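Local atomic coordinates of uncharacterized protein DUF1344 (Bacteroides vulgatus ATCC 8482, PDB entry 3K6O), a protein that is of unknown function but belongs to the NigD-like family, with an N-terminal OB domain followed by a C-terminal beta-sandwich domain. Residues K89-P95 against N135-M141. Residues are numbered along the deposited sequence.
Sequences KIIGLNP and NLVVNEM
Strand 91-93 pairs in parallel with strand 135-139, extended Ile91, Gly92 and Leu93 (phi/psi -125/165, -87/132, -102/121) facing Val137, Val138 and Asn139 at CA-CA distances of 5.0, 5.0 and 4.9 Å. The short strand axes approach to 4.5 Å at a signed crossing angle of -53°. At the N-terminal end of the pairing a water bridges Lys89 O (2.9 Å) to Asn135 ND2 (2.7 Å) and Leu136 N (3.1 Å). Ile90 packs its CG2 3.7 Å from Val138 CG2, and Tyr177 touches both side chains. Ile91 brackets Val137: its N donates to Leu136 O (3.2 Å) and its O accepts from Val138 N (3.0 Å), while Ile91 CG1 lies 3.8 Å from Val137 CG1. Gly92 CA approaches Glu140 OE2 at 3.5 Å; as Glu140 stands, a CB there would clash. Leu93 repeats the bracket around Asn139, its N donating to Val138 O (2.9 Å) and its O accepting from Glu140 N (2.9 Å); with chi1 t and chi2 p, Leu93 CG meets CE of selenomethionine Met141 at 3.4 Å, beside helix 98-101. Pro95 CD reaches Met141 CG at 3.6 Å. Asn139 OD1 accepts from Met141 N (3.0 Å), forming an Asx turn; its ND2 hydrogen-bonds Glu153 OE2. Such alternating bonds characterise parallel pairing, here within the NigD-like C-terminal beta sandwich.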
ATOM      1  N   LYS A  89      -4.931   7.168  -5.470  1.00 34.55           N
ATOM      2  CA  LYS A  89      -5.395   6.686  -6.752  1.00 35.03           C
ATOM      3  C   LYS A  89      -4.228   6.676  -7.727  1.00 33.32           C
ATOM      4  O   LYS A  89      -3.349   7.516  -7.643  1.00 31.13           O
ATOM      5  CB  LYS A  89      -6.433   7.645  -7.331  1.00 36.53           C
ATOM      6  CG  LYS A  89      -7.762   7.664  -6.584  1.00 42.72           C
ATOM      7  CD  LYS A  89      -8.443   9.047  -6.836  1.00 50.54           C
ATOM      8  CE  LYS A  89      -9.756   9.200  -6.079  1.00 54.84           C
ATOM      9  NZ  LYS A  89      -9.545   9.360  -4.582  1.00 60.05           N
ATOM     10  N   ILE A  90      -4.288   5.770  -8.692  1.00 32.38           N
ATOM     11  CA  ILE A  90      -3.487   5.888  -9.913  1.00 32.08           C
ATOM     12  C   ILE A  90      -3.872   7.173 -10.679  1.00 31.52           C
ATOM     13  O   ILE A  90      -5.030   7.597 -10.698  1.00 31.62           O
ATOM     14  CB  ILE A  90      -3.633   4.620 -10.767  1.00 31.77           C
ATOM     15  CG1 ILE A  90      -2.955   3.453 -10.027  1.00 33.12           C
ATOM     16  CG2 ILE A  90      -3.053   4.830 -12.226  1.00 30.59           C
ATOM     17  CD1 ILE A  90      -3.112   2.064 -10.675  1.00 30.84           C
ATOM     18  N   ILE A  91      -2.883   7.821 -11.272  1.00 31.86           N
ATOM     19  CA  ILE A  91      -3.143   8.956 -12.148  1.00 30.86           C
ATOM     20  C   ILE A  91      -2.515   8.745 -13.530  1.00 30.60           C
ATOM     21  O   ILE A  91      -1.620   7.927 -13.720  1.00 29.69           O
ATOM     22  CB  ILE A  91      -2.603  10.283 -11.543  1.00 30.31           C
ATOM     23  CG1 ILE A  91      -1.103  10.238 -11.388  1.00 30.29           C
ATOM     24  CG2 ILE A  91      -3.269  10.615 -10.173  1.00 30.75           C
ATOM     25  CD1 ILE A  91      -0.464  11.672 -11.037  1.00 30.77           C
ATOM     26  N   GLY A  92      -2.951   9.569 -14.478  1.00 30.94           N
ATOM     27  CA  GLY A  92      -2.401   9.590 -15.833  1.00 30.25           C
ATOM     28  C   GLY A  92      -1.211  10.517 -15.901  1.00 29.72           C
ATOM     29  O   GLY A  92      -1.252  11.618 -15.359  1.00 30.73           O
ATOM     30  N   LEU A  93      -0.120  10.040 -16.495  1.00 29.43           N
ATOM     31  CA  LEU A  93       1.050  10.853 -16.757  1.00 28.62           C
ATOM     32  C   LEU A  93       1.025  11.243 -18.236  1.00 28.54           C
ATOM     33  O   LEU A  93       1.028  10.377 -19.106  1.00 28.51           O
ATOM     34  CB  LEU A  93       2.316  10.040 -16.430  1.00 28.66           C
ATOM     35  CG  LEU A  93       3.622  10.596 -16.953  1.00 30.62           C
ATOM     36  CD1 LEU A  93       3.874  12.007 -16.370  1.00 26.13           C
ATOM     37  CD2 LEU A  93       4.846   9.632 -16.707  1.00 30.75           C
ATOM     38  N   ASN A  94       1.003  12.536 -18.525  1.00 27.66           N
ATOM     39  CA  ASN A  94       0.917  13.030 -19.891  1.00 27.63           C
ATOM     40  C   ASN A  94       1.911  14.185 -20.065  1.00 27.16           C
ATOM     41  O   ASN A  94       2.513  14.588 -19.115  1.00 25.39           O
ATOM     42  CB  ASN A  94      -0.533  13.411 -20.186  1.00 27.90           C
ATOM     43  CG  ASN A  94      -1.050  14.486 -19.271  1.00 28.84           C
ATOM     44  OD1 ASN A  94      -0.493  15.586 -19.212  1.00 30.62           O
ATOM     45  ND2 ASN A  94      -2.131  14.209 -18.579  1.00 31.30           N
ATOM     46  N   PRO A  95       2.120  14.690 -21.295  1.00 28.58           N
ATOM     47  CA  PRO A  95       3.107  15.764 -21.473  1.00 28.37           C
ATOM     48  C   PRO A  95       2.856  17.019 -20.643  1.00 28.23           C
ATOM     49  O   PRO A  95       3.809  17.702 -20.270  1.00 28.68           O
ATOM     50  CB  PRO A  95       2.969  16.101 -22.960  1.00 28.70           C
ATOM     51  CG  PRO A  95       2.594  14.829 -23.573  1.00 29.37           C
ATOM     52  CD  PRO A  95       1.645  14.184 -22.594  1.00 29.50           C
ATOM     53  N   ASN A 135       3.720   9.229  -6.624  1.00 33.11           N
ATOM     54  CA  ASN A 135       2.592   8.775  -7.443  1.00 32.00           C
ATOM     55  C   ASN A 135       2.869   7.464  -8.220  1.00 31.96           C
ATOM     56  O   ASN A 135       4.018   7.104  -8.532  1.00 31.77           O
ATOM     57  CB  ASN A 135       2.224   9.853  -8.454  1.00 31.65           C
ATOM     58  CG  ASN A 135       1.531  11.039  -7.839  1.00 32.83           C
ATOM     59  OD1 ASN A 135       2.105  12.150  -7.736  1.00 36.19           O
ATOM     60  ND2 ASN A 135       0.316  10.849  -7.460  1.00 26.53           N
ATOM     61  N   LEU A 136       1.799   6.779  -8.537  1.00 31.19           N
ATOM     62  CA  LEU A 136       1.800   5.587  -9.393  1.00 31.28           C
ATOM     63  C   LEU A 136       1.019   5.950 -10.630  1.00 30.61           C
ATOM     64  O   LEU A 136      -0.173   6.264 -10.554  1.00 29.34           O
ATOM     65  CB  LEU A 136       1.115   4.409  -8.707  1.00 30.79           C
ATOM     66  CG  LEU A 136       1.205   3.046  -9.412  1.00 30.56           C
ATOM     67  CD1 LEU A 136       2.660   2.596  -9.547  1.00 28.40           C
ATOM     68  CD2 LEU A 136       0.374   2.017  -8.668  1.00 28.30           C
ATOM     69  N   VAL A 137       1.707   5.984 -11.769  1.00 29.73           N
ATOM     70  CA  VAL A 137       1.137   6.587 -12.930  1.00 28.28           C
ATOM     71  C   VAL A 137       1.047   5.611 -14.064  1.00 28.86           C
ATOM     72  O   VAL A 137       1.849   4.694 -14.167  1.00 30.13           O
ATOM     73  CB  VAL A 137       1.986   7.789 -13.341  1.00 28.90           C
ATOM     74  CG1 VAL A 137       2.281   8.681 -12.094  1.00 26.04           C
ATOM     75  CG2 VAL A 137       3.255   7.302 -14.019  1.00 25.17           C
ATOM     76  N   VAL A 138       0.075   5.831 -14.935  1.00 29.59           N
ATOM     77  CA  VAL A 138       0.074   5.260 -16.281  1.00 28.69           C
ATOM     78  C   VAL A 138       0.712   6.226 -17.252  1.00 29.52           C
ATOM     79  O   VAL A 138       0.249   7.356 -17.391  1.00 30.41           O
ATOM     80  CB  VAL A 138      -1.354   4.961 -16.753  1.00 29.84           C
ATOM     81  CG1 VAL A 138      -1.381   4.293 -18.208  1.00 24.77           C
ATOM     82  CG2 VAL A 138      -2.076   4.101 -15.706  1.00 26.24           C
ATOM     83  N   ASN A 139       1.773   5.792 -17.918  1.00 29.53           N
ATOM     84  CA  ASN A 139       2.504   6.663 -18.819  1.00 29.90           C
ATOM     85  C   ASN A 139       1.785   6.713 -20.154  1.00 31.19           C
ATOM     86  O   ASN A 139       1.823   5.741 -20.919  1.00 30.48           O
ATOM     87  CB  ASN A 139       3.929   6.140 -19.013  1.00 31.01           C
ATOM     88  CG  ASN A 139       4.846   7.158 -19.725  1.00 29.43           C
ATOM     89  OD1 ASN A 139       4.348   7.956 -20.482  1.00 32.29           O
ATOM     90  ND2 ASN A 139       6.185   7.093 -19.509  1.00 28.30           N
ATOM     91  N   GLU A 140       1.142   7.841 -20.441  1.00 31.70           N
ATOM     92  CA  GLU A 140       0.337   7.981 -21.634  1.00 33.07           C
ATOM     93  C   GLU A 140       1.146   8.480 -22.839  1.00 33.78           C
ATOM     94  O   GLU A 140       0.556   8.756 -23.893  1.00 35.36           O
ATOM     95  CB  GLU A 140      -0.855   8.903 -21.355  1.00 32.20           C
ATOM     96  CG  GLU A 140      -1.788   8.350 -20.243  1.00 34.61           C
ATOM     97  CD  GLU A 140      -2.840   9.331 -19.778  1.00 35.11           C
ATOM     98  OE1 GLU A 140      -2.775  10.477 -20.203  1.00 35.17           O
ATOM     99  OE2 GLU A 140      -3.751   8.958 -19.001  1.00 37.90           O
HETATM  100  N   MSE A 141       2.472   8.583 -22.690  1.00 34.66           N
HETATM  101  CA  MSE A 141       3.359   9.117 -23.722  1.00 35.52           C
HETATM  102  C   MSE A 141       4.138   8.056 -24.556  1.00 36.78           C
HETATM  103  O   MSE A 141       4.858   8.416 -25.500  1.00 36.55           O
HETATM  104  CB  MSE A 141       4.436  10.031 -23.050  1.00 36.32           C
HETATM  105  CG  MSE A 141       3.900  11.377 -22.552  1.00 37.61           C
HETATM  106 SE   MSE A 141       5.270  12.440 -21.734  1.00 38.17          SE
HETATM  107  CE  MSE A 141       4.883  11.853 -19.876  1.00 38.88           C
TER
HETATM  108  O   HOH W   1      -0.583   8.310  -7.335  1.00 32.44           O